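Local coordinates for protein ribosomal silencing factor RsfS (Chromobacterium violaceum, PDB 2ID1) that probably silences ribosomes by binding protein uL14 of the large subunit and so blocking its association with the small subunit, at residues A[19-25]-A[37-43]; A[65-69]-A[80-84]; A[74-78]-A[89-94]. All coordinates share one frame; numbering follows the deposited sequence.

Contact 1: residues A[19-25]-A[37-43]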
ATOM      1  N   GLY A  19       0.369  10.736  -1.594  1.00 36.91           N
ATOM      2  CA  GLY A  19      -0.256   9.667  -0.832  1.00 38.37           C
ATOM      3  C   GLY A  19      -0.408  10.082   0.620  1.00 39.57           C
ATOM      4  O   GLY A  19       0.492  10.691   1.202  1.00 40.15           O
ATOM      5  N   LYS A  20      -1.543   9.747   1.212  1.00 39.82           N
ATOM      6  CA  LYS A  20      -1.804  10.102   2.594  1.00 40.87           C
ATOM      7  C   LYS A  20      -1.464   8.997   3.591  1.00 41.62           C
ATOM      8  O   LYS A  20      -1.603   7.809   3.289  1.00 42.11           O
ATOM      9  CB  LYS A  20      -3.272  10.501   2.755  1.00 40.85           C
ATOM     10  CG  LYS A  20      -3.530  11.975   2.566  1.00 41.96           C
ATOM     11  CD  LYS A  20      -5.001  12.293   2.730  1.00 43.40           C
ATOM     12  CE  LYS A  20      -5.210  13.787   2.960  1.00 43.11           C
ATOM     13  NZ  LYS A  20      -6.650  14.182   2.958  1.00 42.45           N
ATOM     14  N   ASP A  21      -1.018   9.407   4.778  1.00 41.69           N
ATOM     15  CA  ASP A  21      -0.671   8.490   5.859  1.00 41.66           C
ATOM     16  C   ASP A  21       0.108   7.262   5.418  1.00 40.82           C
ATOM     17  O   ASP A  21      -0.280   6.127   5.735  1.00 40.28           O
ATOM     18  CB  ASP A  21      -1.938   8.031   6.594  1.00 44.51           C
ATOM     19  CG  ASP A  21      -2.586   9.142   7.405  1.00 46.45           C
ATOM     20  OD1 ASP A  21      -1.920   9.658   8.327  1.00 48.18           O
ATOM     21  OD2 ASP A  21      -3.761   9.489   7.129  1.00 47.27           O
ATOM     22  N   ILE A  22       1.206   7.487   4.703  1.00 39.43           N
ATOM     23  CA  ILE A  22       2.044   6.388   4.226  1.00 40.19           C
ATOM     24  C   ILE A  22       2.863   5.781   5.377  1.00 41.08           C
ATOM     25  O   ILE A  22       3.536   6.500   6.113  1.00 41.08           O
ATOM     26  CB  ILE A  22       2.998   6.875   3.128  1.00 38.99           C
ATOM     27  CG1 ILE A  22       2.198   7.486   1.980  1.00 37.84           C
ATOM     28  CG2 ILE A  22       3.839   5.719   2.625  1.00 39.51           C
ATOM     29  CD1 ILE A  22       3.051   8.054   0.869  1.00 35.16           C
ATOM     30  N   ILE A  23       2.802   4.461   5.527  1.00 41.67           N
ATOM     31  CA  ILE A  23       3.537   3.804   6.598  1.00 42.92           C
ATOM     32  C   ILE A  23       4.288   2.569   6.120  1.00 43.90           C
ATOM     33  O   ILE A  23       3.897   1.934   5.140  1.00 43.73           O
ATOM     34  CB  ILE A  23       2.607   3.368   7.727  1.00 42.43           C
ATOM     35  CG1 ILE A  23       1.855   2.100   7.322  1.00 41.51           C
ATOM     36  CG2 ILE A  23       1.621   4.488   8.029  1.00 42.43           C
ATOM     37  CD1 ILE A  23       1.075   1.485   8.447  1.00 40.71           C
ATOM     38  N   GLU A  24       5.358   2.226   6.834  1.00 45.13           N
ATOM     39  CA  GLU A  24       6.179   1.078   6.487  1.00 46.41           C
ATOM     40  C   GLU A  24       6.341   0.165   7.698  1.00 46.14           C
ATOM     41  O   GLU A  24       6.849   0.595   8.726  1.00 46.06           O
ATOM     42  CB  GLU A  24       7.555   1.551   6.006  1.00 47.13           C
ATOM     43  CG  GLU A  24       8.331   0.504   5.219  1.00 49.43           C
ATOM     44  CD  GLU A  24       9.787   0.883   4.999  1.00 51.50           C
ATOM     45  OE1 GLU A  24      10.065   2.017   4.544  1.00 52.94           O
ATOM     46  OE2 GLU A  24      10.666   0.041   5.278  1.00 52.16           O
ATOM     47  N   LEU A  25       5.900  -1.087   7.581  1.00 47.03           N
ATOM     48  CA  LEU A  25       6.018  -2.050   8.681  1.00 48.15           C
ATOM     49  C   LEU A  25       7.022  -3.151   8.367  1.00 48.54           C
ATOM     50  O   LEU A  25       7.130  -3.605   7.230  1.00 47.86           O
ATOM     51  CB  LEU A  25       4.666  -2.689   9.002  1.00 47.47           C
ATOM     52  CG  LEU A  25       3.630  -1.781   9.667  1.00 47.72           C
ATOM     53  CD1 LEU A  25       2.348  -2.567   9.888  1.00 48.19           C
ATOM     54  CD2 LEU A  25       4.165  -1.244  10.989  1.00 47.66           C
HETATM   55  N   MSE A  37       6.321  -4.072   4.453  1.00 48.20           N
HETATM   56  CA  MSE A  37       4.979  -3.794   3.955  1.00 47.83           C
HETATM   57  C   MSE A  37       4.722  -2.302   4.031  1.00 45.88           C
HETATM   58  O   MSE A  37       5.200  -1.630   4.936  1.00 45.99           O
HETATM   59  CB  MSE A  37       3.926  -4.500   4.797  1.00 51.23           C
HETATM   60  CG  MSE A  37       2.522  -4.052   4.451  1.00 57.70           C
HETATM   61 SE   MSE A  37       1.125  -5.054   5.322  1.00 67.26          SE
HETATM   62  CE  MSE A  37       1.114  -6.639   4.175  1.00 65.30           C
ATOM     63  N   ILE A  38       3.941  -1.787   3.095  1.00 43.50           N
ATOM     64  CA  ILE A  38       3.639  -0.364   3.074  1.00 40.36           C
ATOM     65  C   ILE A  38       2.144  -0.158   2.878  1.00 39.33           C
ATOM     66  O   ILE A  38       1.525  -0.821   2.050  1.00 39.70           O
ATOM     67  CB  ILE A  38       4.387   0.335   1.931  1.00 39.19           C
ATOM     68  CG1 ILE A  38       5.884   0.080   2.067  1.00 37.09           C
ATOM     69  CG2 ILE A  38       4.085   1.820   1.945  1.00 37.07           C
ATOM     70  CD1 ILE A  38       6.688   0.616   0.925  1.00 38.04           C
ATOM     71  N   VAL A  39       1.564   0.761   3.636  1.00 36.92           N
ATOM     72  CA  VAL A  39       0.143   1.031   3.520  1.00 35.12           C
ATOM     73  C   VAL A  39      -0.073   2.528   3.356  1.00 35.70           C
ATOM     74  O   VAL A  39       0.205   3.293   4.277  1.00 36.90           O
ATOM     75  CB  VAL A  39      -0.618   0.581   4.779  1.00 34.37           C
ATOM     76  CG1 VAL A  39      -2.082   0.966   4.663  1.00 33.22           C
ATOM     77  CG2 VAL A  39      -0.455  -0.914   4.990  1.00 32.40           C
ATOM     78  N   ALA A  40      -0.551   2.958   2.191  1.00 34.29           N
ATOM     79  CA  ALA A  40      -0.800   4.379   1.975  1.00 32.66           C
ATOM     80  C   ALA A  40      -2.271   4.578   1.655  1.00 31.97           C
ATOM     81  O   ALA A  40      -2.946   3.661   1.187  1.00 29.20           O
ATOM     82  CB  ALA A  40       0.081   4.915   0.847  1.00 32.92           C
ATOM     83  N   THR A  41      -2.762   5.786   1.908  1.00 33.17           N
ATOM     84  CA  THR A  41      -4.170   6.112   1.674  1.00 34.90           C
ATOM     85  C   THR A  41      -4.446   6.991   0.459  1.00 34.94           C
ATOM     86  O   THR A  41      -3.715   7.936   0.190  1.00 33.79           O
ATOM     87  CB  THR A  41      -4.762   6.829   2.896  1.00 35.10           C
ATOM     88  OG1 THR A  41      -4.606   6.003   4.057  1.00 38.15           O
ATOM     89  CG2 THR A  41      -6.241   7.119   2.688  1.00 35.59           C
ATOM     90  N   GLY A  42      -5.511   6.674  -0.263  1.00 36.19           N
ATOM     91  CA  GLY A  42      -5.885   7.475  -1.412  1.00 40.18           C
ATOM     92  C   GLY A  42      -7.287   8.007  -1.182  1.00 42.29           C
ATOM     93  O   GLY A  42      -8.187   7.225  -0.859  1.00 43.93           O
ATOM     94  N   ASP A  43      -7.488   9.314  -1.338  1.00 42.46           N
ATOM     95  CA  ASP A  43      -8.806   9.902  -1.109  1.00 43.14           C
ATOM     96  C   ASP A  43      -9.895   9.538  -2.124  1.00 42.14           C
ATOM     97  O   ASP A  43     -11.063   9.828  -1.899  1.00 42.41           O
ATOM     98  CB  ASP A  43      -8.695  11.426  -1.012  1.00 46.09           C
ATOM     99  CG  ASP A  43      -7.795  11.880   0.131  1.00 49.80           C
ATOM    100  OD1 ASP A  43      -7.968  11.387   1.272  1.00 50.58           O
ATOM    101  OD2 ASP A  43      -6.916  12.744  -0.112  1.00 51.66           O
TER
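Ile23 and Val39 lie side by side and point the same way across an antiparallel beta hairpin, strand 22-26 with strand 36-41, at one edge of the mixed sheet in this Iojap/RsfS-family protein. Ile23 CG1 is 3.9 Å from Val39 CB. It stands between its own backbone N and carbonyl carbon (chi1 77°), which brings CG1 and CD1 alongside Val39 CB. Arg95 of helix 92-98 packs against both residues, and Leu25 and Met37 (a selenomethionine) carry this face on towards Trp104. On the other face, turned to helix 3-16, Ile38 slants across two partners. Its CG2 meets Ile22 CG2 at 4.0 Å, while its CG1 approaches the aliphatic Glu24 CG at 4.0 Å. Next along, Ile22 CG1 packs on Ala40 CB.

Between Lys20 and Ile23 the register slips by one residue, a beta bulge. Before it Lys20 pairs with Thr41 through two backbone bonds; after it Ile23 N reaches Val39 O at 3.1 Å from above the carbonyl plane, 42° out of it, whereas Val39 N meets Ile23 O with half that tilt. The Asp21 carbonyl is turned instead to Arg95, which also hydrogen-bonds to Thr41 OG1. Back on the Lys20 side of the bulge, its chain runs extended to Asp43 and crosses its side chain at about a right angle. The methylene CD lies as near the carboxylate as the ammonium does, and the salt bridge from Lys20 NZ to Asp43 OD2 is long and weak, 3.4 Å.

Contact 2: residues A[65-69]-A[80-84]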
ATOM      1  N   ASP A  65      10.756  -6.348 -11.183  1.00 62.53           N
ATOM      2  CA  ASP A  65       9.537  -6.978 -11.648  1.00 60.77           C
ATOM      3  C   ASP A  65       8.553  -7.101 -10.493  1.00 59.07           C
ATOM      4  O   ASP A  65       8.947  -7.282  -9.341  1.00 58.89           O
ATOM      5  CB  ASP A  65       9.874  -8.347 -12.212  1.00 62.42           C
ATOM      6  CG  ASP A  65      11.247  -8.376 -12.852  1.00 64.28           C
ATOM      7  OD1 ASP A  65      11.550  -7.473 -13.665  1.00 63.94           O
ATOM      8  OD2 ASP A  65      12.026  -9.300 -12.539  1.00 65.45           O
ATOM      9  N   ILE A  66       7.270  -6.987 -10.810  1.00 57.28           N
ATOM     10  CA  ILE A  66       6.215  -7.082  -9.810  1.00 56.26           C
ATOM     11  C   ILE A  66       5.429  -8.381  -9.957  1.00 54.86           C
ATOM     12  O   ILE A  66       4.905  -8.682 -11.030  1.00 54.99           O
ATOM     13  CB  ILE A  66       5.219  -5.910  -9.931  1.00 56.91           C
ATOM     14  CG1 ILE A  66       4.728  -5.806 -11.380  1.00 58.29           C
ATOM     15  CG2 ILE A  66       5.873  -4.625  -9.437  1.00 56.64           C
ATOM     16  CD1 ILE A  66       3.574  -4.839 -11.627  1.00 58.75           C
ATOM     17  N   VAL A  67       5.338  -9.137  -8.869  1.00 52.35           N
ATOM     18  CA  VAL A  67       4.616 -10.400  -8.865  1.00 49.89           C
ATOM     19  C   VAL A  67       3.200 -10.247  -9.408  1.00 47.91           C
ATOM     20  O   VAL A  67       2.617 -11.195  -9.933  1.00 46.88           O
ATOM     21  CB  VAL A  67       4.543 -10.980  -7.441  1.00 50.74           C
ATOM     22  CG1 VAL A  67       3.742 -12.273  -7.441  1.00 50.64           C
ATOM     23  CG2 VAL A  67       5.948 -11.220  -6.909  1.00 49.82           C
ATOM     24  N   GLY A  68       2.645  -9.049  -9.274  1.00 46.40           N
ATOM     25  CA  GLY A  68       1.303  -8.815  -9.769  1.00 45.50           C
ATOM     26  C   GLY A  68       0.471  -7.925  -8.866  1.00 43.76           C
ATOM     27  O   GLY A  68       0.773  -7.774  -7.689  1.00 44.01           O
ATOM     28  N   SER A  69      -0.577  -7.333  -9.422  1.00 42.80           N
ATOM     29  CA  SER A  69      -1.457  -6.464  -8.665  1.00 42.33           C
ATOM     30  C   SER A  69      -2.811  -7.131  -8.498  1.00 41.95           C
ATOM     31  O   SER A  69      -3.086  -8.162  -9.113  1.00 40.73           O
ATOM     32  CB  SER A  69      -1.644  -5.120  -9.376  1.00 42.84           C
ATOM     33  OG  SER A  69      -2.958  -5.000  -9.904  1.00 41.37           O
ATOM     34  N   VAL A  80      -0.189  -4.123  -4.451  1.00 28.54           N
ATOM     35  CA  VAL A  80       0.896  -4.316  -5.401  1.00 29.24           C
ATOM     36  C   VAL A  80       1.955  -5.225  -4.797  1.00 31.72           C
ATOM     37  O   VAL A  80       2.754  -4.786  -3.982  1.00 33.35           O
ATOM     38  CB  VAL A  80       1.551  -2.993  -5.766  1.00 27.63           C
ATOM     39  CG1 VAL A  80       2.831  -3.261  -6.542  1.00 27.13           C
ATOM     40  CG2 VAL A  80       0.596  -2.148  -6.596  1.00 25.75           C
ATOM     41  N   ASP A  81       1.959  -6.488  -5.208  1.00 33.88           N
ATOM     42  CA  ASP A  81       2.903  -7.477  -4.700  1.00 36.22           C
ATOM     43  C   ASP A  81       4.280  -7.388  -5.358  1.00 38.04           C
ATOM     44  O   ASP A  81       4.433  -7.707  -6.541  1.00 38.66           O
ATOM     45  CB  ASP A  81       2.326  -8.872  -4.923  1.00 37.57           C
ATOM     46  CG  ASP A  81       3.194  -9.957  -4.344  1.00 39.78           C
ATOM     47  OD1 ASP A  81       2.923 -11.152  -4.627  1.00 41.47           O
ATOM     48  OD2 ASP A  81       4.142  -9.620  -3.601  1.00 39.72           O
ATOM     49  N   ALA A  82       5.287  -6.981  -4.588  1.00 39.33           N
ATOM     50  CA  ALA A  82       6.642  -6.863  -5.132  1.00 41.56           C
ATOM     51  C   ALA A  82       7.652  -7.829  -4.513  1.00 42.46           C
ATOM     52  O   ALA A  82       8.782  -7.436  -4.204  1.00 42.42           O
ATOM     53  CB  ALA A  82       7.142  -5.428  -4.987  1.00 41.91           C
ATOM     54  N   GLY A  83       7.240  -9.083  -4.335  1.00 42.98           N
ATOM     55  CA  GLY A  83       8.135 -10.081  -3.768  1.00 44.57           C
ATOM     56  C   GLY A  83       8.369 -10.032  -2.263  1.00 45.44           C
ATOM     57  O   GLY A  83       7.551 -10.530  -1.492  1.00 46.31           O
ATOM     58  N   ASP A  84       9.493  -9.451  -1.843  1.00 45.49           N
ATOM     59  CA  ASP A  84       9.813  -9.357  -0.425  1.00 44.70           C
ATOM     60  C   ASP A  84       9.214  -8.099   0.155  1.00 43.23           C
ATOM     61  O   ASP A  84       9.254  -7.885   1.366  1.00 43.46           O
ATOM     62  CB  ASP A  84      11.319  -9.357  -0.215  1.00 47.84           C
ATOM     63  CG  ASP A  84      12.024 -10.334  -1.133  1.00 52.05           C
ATOM     64  OD1 ASP A  84      12.346  -9.935  -2.281  1.00 54.04           O
ATOM     65  OD2 ASP A  84      12.232 -11.503  -0.722  1.00 52.78           O
TER
HETATM   66  O   HOH W   1       0.004 -10.794  -6.465  1.00 24.67           O
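Asp81 swings its carboxylate away from its own backbone N (chi1 -176°) and Val67 does the same with CG1, so that the two side chains slant across each other. The Asp81 carboxyl carbon, CG, comes 3.5 Å from Val67 CB, and OD1 lies beside Val67 CB and CG1. The second methyl reaches on to the turn, Val67 CG2 lying 3.6 Å from Gly83 N. The backbones meet in a classic beta bulge: Val67 and Gly68 together face Asp81. Asp81 N gives a sound bond to Gly68 O (3.0 Å), while Val67 N reaches Asp81 O at 2.9 Å but so bent, 116° at the hydrogen, that the bond is weak. Gly68 has a positive phi, at backbone angles where a CB would jam against the preceding carbonyl O, a conformation that calls for glycine.

This single bridge pins the loop that follows helix 45-61 to strand 77-82, an outer strand of the sheet. Ile66 lies towards helix 45-61, its CG2 loosely against Val80 CG1 at 4.4 Å, with Gln56 and Lys60 of the helix beside it.

The carboxylate also serves its own segment. Gly83 N bonds to Asp81 OD2 at 3.2 Å, arriving 50° out of the carboxylate plane, and closes an Asx turn. A water links Gly68 O and Asp81 OD1, weakly at both ends. OD1, flanked by Val67 CB and CG1, receives just that weak bond among the contacts here, and the Gly83 N-H would probably do more to steady a negative charge on Asp81.

Contact 3: residues A[74-78]-A[89-94]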
ATOM      1  N   SER A  74     -11.649  -1.693  -8.996  1.00 39.49           N
ATOM      2  CA  SER A  74     -12.547  -0.874  -8.177  1.00 38.84           C
ATOM      3  C   SER A  74     -11.838   0.320  -7.535  1.00 37.93           C
ATOM      4  O   SER A  74     -12.456   1.359  -7.288  1.00 38.06           O
ATOM      5  CB  SER A  74     -13.150  -1.719  -7.070  1.00 40.44           C
ATOM      6  OG  SER A  74     -12.171  -1.945  -6.060  1.00 42.97           O
ATOM      7  N   GLY A  75     -10.551   0.154  -7.238  1.00 35.92           N
ATOM      8  CA  GLY A  75      -9.783   1.231  -6.635  1.00 33.90           C
ATOM      9  C   GLY A  75     -10.138   1.487  -5.182  1.00 32.05           C
ATOM     10  O   GLY A  75     -10.110   2.622  -4.703  1.00 30.69           O
ATOM     11  N   GLU A  76     -10.463   0.422  -4.468  1.00 31.49           N
ATOM     12  CA  GLU A  76     -10.834   0.564  -3.076  1.00 30.59           C
ATOM     13  C   GLU A  76      -9.717   0.039  -2.191  1.00 28.67           C
ATOM     14  O   GLU A  76      -9.378   0.634  -1.164  1.00 30.19           O
ATOM     15  CB  GLU A  76     -12.137  -0.189  -2.834  1.00 31.43           C
ATOM     16  CG  GLU A  76     -13.167   0.097  -3.918  1.00 32.77           C
ATOM     17  CD  GLU A  76     -14.501  -0.522  -3.620  1.00 34.24           C
ATOM     18  OE1 GLU A  76     -14.537  -1.752  -3.401  1.00 36.60           O
ATOM     19  OE2 GLU A  76     -15.515   0.213  -3.609  1.00 34.89           O
ATOM     20  N   TRP A  77      -9.132  -1.066  -2.621  1.00 26.20           N
ATOM     21  CA  TRP A  77      -8.046  -1.700  -1.902  1.00 24.89           C
ATOM     22  C   TRP A  77      -7.195  -2.400  -2.937  1.00 24.60           C
ATOM     23  O   TRP A  77      -7.498  -3.521  -3.342  1.00 24.22           O
ATOM     24  CB  TRP A  77      -8.598  -2.712  -0.893  1.00 23.13           C
ATOM     25  CG  TRP A  77      -7.563  -3.535  -0.218  1.00 23.62           C
ATOM     26  CD1 TRP A  77      -6.213  -3.515  -0.438  1.00 23.56           C
ATOM     27  CD2 TRP A  77      -7.788  -4.538   0.770  1.00 24.59           C
ATOM     28  NE1 TRP A  77      -5.581  -4.449   0.350  1.00 22.25           N
ATOM     29  CE2 TRP A  77      -6.521  -5.094   1.108  1.00 23.69           C
ATOM     30  CE3 TRP A  77      -8.936  -5.029   1.413  1.00 25.08           C
ATOM     31  CZ2 TRP A  77      -6.365  -6.110   2.050  1.00 24.33           C
ATOM     32  CZ3 TRP A  77      -8.787  -6.048   2.357  1.00 26.89           C
ATOM     33  CH2 TRP A  77      -7.504  -6.576   2.667  1.00 26.64           C
ATOM     34  N   VAL A  78      -6.142  -1.716  -3.371  1.00 24.70           N
ATOM     35  CA  VAL A  78      -5.216  -2.248  -4.365  1.00 26.15           C
ATOM     36  C   VAL A  78      -3.961  -2.761  -3.667  1.00 26.51           C
ATOM     37  O   VAL A  78      -3.395  -2.082  -2.809  1.00 26.34           O
ATOM     38  CB  VAL A  78      -4.800  -1.159  -5.385  1.00 26.80           C
ATOM     39  CG1 VAL A  78      -3.845  -1.748  -6.432  1.00 26.45           C
ATOM     40  CG2 VAL A  78      -6.037  -0.572  -6.054  1.00 25.92           C
ATOM     41  N   VAL A  89      -2.494   0.136  -1.137  1.00 28.33           N
ATOM     42  CA  VAL A  89      -3.066   1.456  -1.365  1.00 28.02           C
ATOM     43  C   VAL A  89      -4.558   1.252  -1.183  1.00 29.39           C
ATOM     44  O   VAL A  89      -5.160   0.434  -1.879  1.00 29.38           O
ATOM     45  CB  VAL A  89      -2.782   1.941  -2.775  1.00 26.36           C
ATOM     46  CG1 VAL A  89      -3.298   3.346  -2.947  1.00 24.87           C
ATOM     47  CG2 VAL A  89      -1.299   1.880  -3.044  1.00 25.97           C
HETATM   48  N   MSE A  90      -5.156   1.970  -0.236  1.00 31.11           N
HETATM   49  CA  MSE A  90      -6.580   1.798   0.011  1.00 32.87           C
HETATM   50  C   MSE A  90      -7.317   3.060   0.459  1.00 32.22           C
HETATM   51  O   MSE A  90      -6.709   4.003   0.960  1.00 33.85           O
HETATM   52  CB  MSE A  90      -6.766   0.675   1.021  1.00 35.23           C
HETATM   53  CG  MSE A  90      -5.763   0.695   2.169  1.00 41.90           C
HETATM   54 SE   MSE A  90      -5.816  -0.922   3.307  1.00 51.92          SE
HETATM   55  CE  MSE A  90      -3.901  -1.211   3.485  1.00 50.51           C
ATOM     56  N   LEU A  91      -8.628   3.092   0.236  1.00 29.31           N
ATOM     57  CA  LEU A  91      -9.448   4.235   0.638  1.00 27.27           C
ATOM     58  C   LEU A  91      -9.491   4.333   2.152  1.00 27.53           C
ATOM     59  O   LEU A  91      -9.494   3.318   2.848  1.00 28.16           O
ATOM     60  CB  LEU A  91     -10.861   4.063   0.136  1.00 25.97           C
ATOM     61  CG  LEU A  91     -11.069   4.275  -1.351  1.00 24.96           C
ATOM     62  CD1 LEU A  91     -12.334   3.571  -1.782  1.00 24.96           C
ATOM     63  CD2 LEU A  91     -11.142   5.756  -1.636  1.00 22.51           C
ATOM     64  N   PRO A  92      -9.582   5.559   2.683  1.00 27.54           N
ATOM     65  CA  PRO A  92      -9.622   5.793   4.132  1.00 28.36           C
ATOM     66  C   PRO A  92     -10.604   4.888   4.887  1.00 29.38           C
ATOM     67  O   PRO A  92     -10.235   4.254   5.889  1.00 28.39           O
ATOM     68  CB  PRO A  92      -9.992   7.273   4.233  1.00 27.28           C
ATOM     69  CG  PRO A  92     -10.795   7.504   2.985  1.00 26.67           C
ATOM     70  CD  PRO A  92      -9.996   6.767   1.952  1.00 27.32           C
ATOM     71  N   ALA A  93     -11.850   4.829   4.404  1.00 29.84           N
ATOM     72  CA  ALA A  93     -12.890   3.986   5.014  1.00 29.29           C
ATOM     73  C   ALA A  93     -12.511   2.508   4.924  1.00 29.76           C
ATOM     74  O   ALA A  93     -12.842   1.722   5.810  1.00 30.10           O
ATOM     75  CB  ALA A  93     -14.234   4.221   4.325  1.00 28.13           C
ATOM     76  N   VAL A  94     -11.821   2.136   3.850  1.00 29.97           N
ATOM     77  CA  VAL A  94     -11.404   0.761   3.675  1.00 29.33           C
ATOM     78  C   VAL A  94     -10.260   0.435   4.619  1.00 30.63           C
ATOM     79  O   VAL A  94     -10.310  -0.562   5.344  1.00 32.59           O
ATOM     80  CB  VAL A  94     -10.969   0.480   2.235  1.00 28.75           C
ATOM     81  CG1 VAL A  94     -10.520  -0.973   2.096  1.00 28.27           C
ATOM     82  CG2 VAL A  94     -12.127   0.759   1.297  1.00 28.04           C
TER
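Met90, a selenomethionine, and Trp77 form a non-hydrogen-bonded pair in the antiparallel beta hairpin of strands 77-82 and 85-90, and their side chains rise from the same face of the sheet. Met90 CB starts 3.4 Å from Glu76 O and 4.0 Å from Trp77 CA. From there CG, set between backbone N and carbonyl carbon (chi1 41°), carries the chain outward alongside the indole, 5.0 Å from Trp77 CD1. SE then stands above the face of the five-membered ring, at some distance, 4.5 Å from its centroid and only 7° off the normal, a Met-aromatic contact. CE, at the tip, turns away to pack on Val39 of the next strand. Tyr98, His88 and Ile100 also lie against the indole.

Val94, from the first turn of helix 92-98, reaches back with CG1 to Trp77 CB, packing the start of the helix against the strand. On the opposite face Val78 and Val89 pack on helix 45-61. Their backbones exchange two hydrogen bonds. Beyond Met90, Leu91 takes the N-cap position; its CD1 lies 3.6 Å from Glu76 CA, and its N donates to Glu76 O at 2.9 Å.

From the N terminus the chain runs through helix 3-16 into contact 1, which closes the loop between strands 22-26 and 36-41 before helix 45-61 begins. Contact 2 opens after that helix, at 65-69, and contact 3 opens at 74-78 before contact 2 closes at 80-84; contact 3 closes last, at 89-94, so these two cross, sharing strand 77-82. Contact 1 precedes both in series. Across the sheet the order is 22-26, 36-41, 85-90, 77-82. Contacts 1 and 3 meet at its middle, where Ala40 O lies 3.1 Å from Met90 N, a probable hydrogen bond. Contact 2 adds the loop after helix 45-61 at the far edge, its centre about 16 Å from that of contact 1.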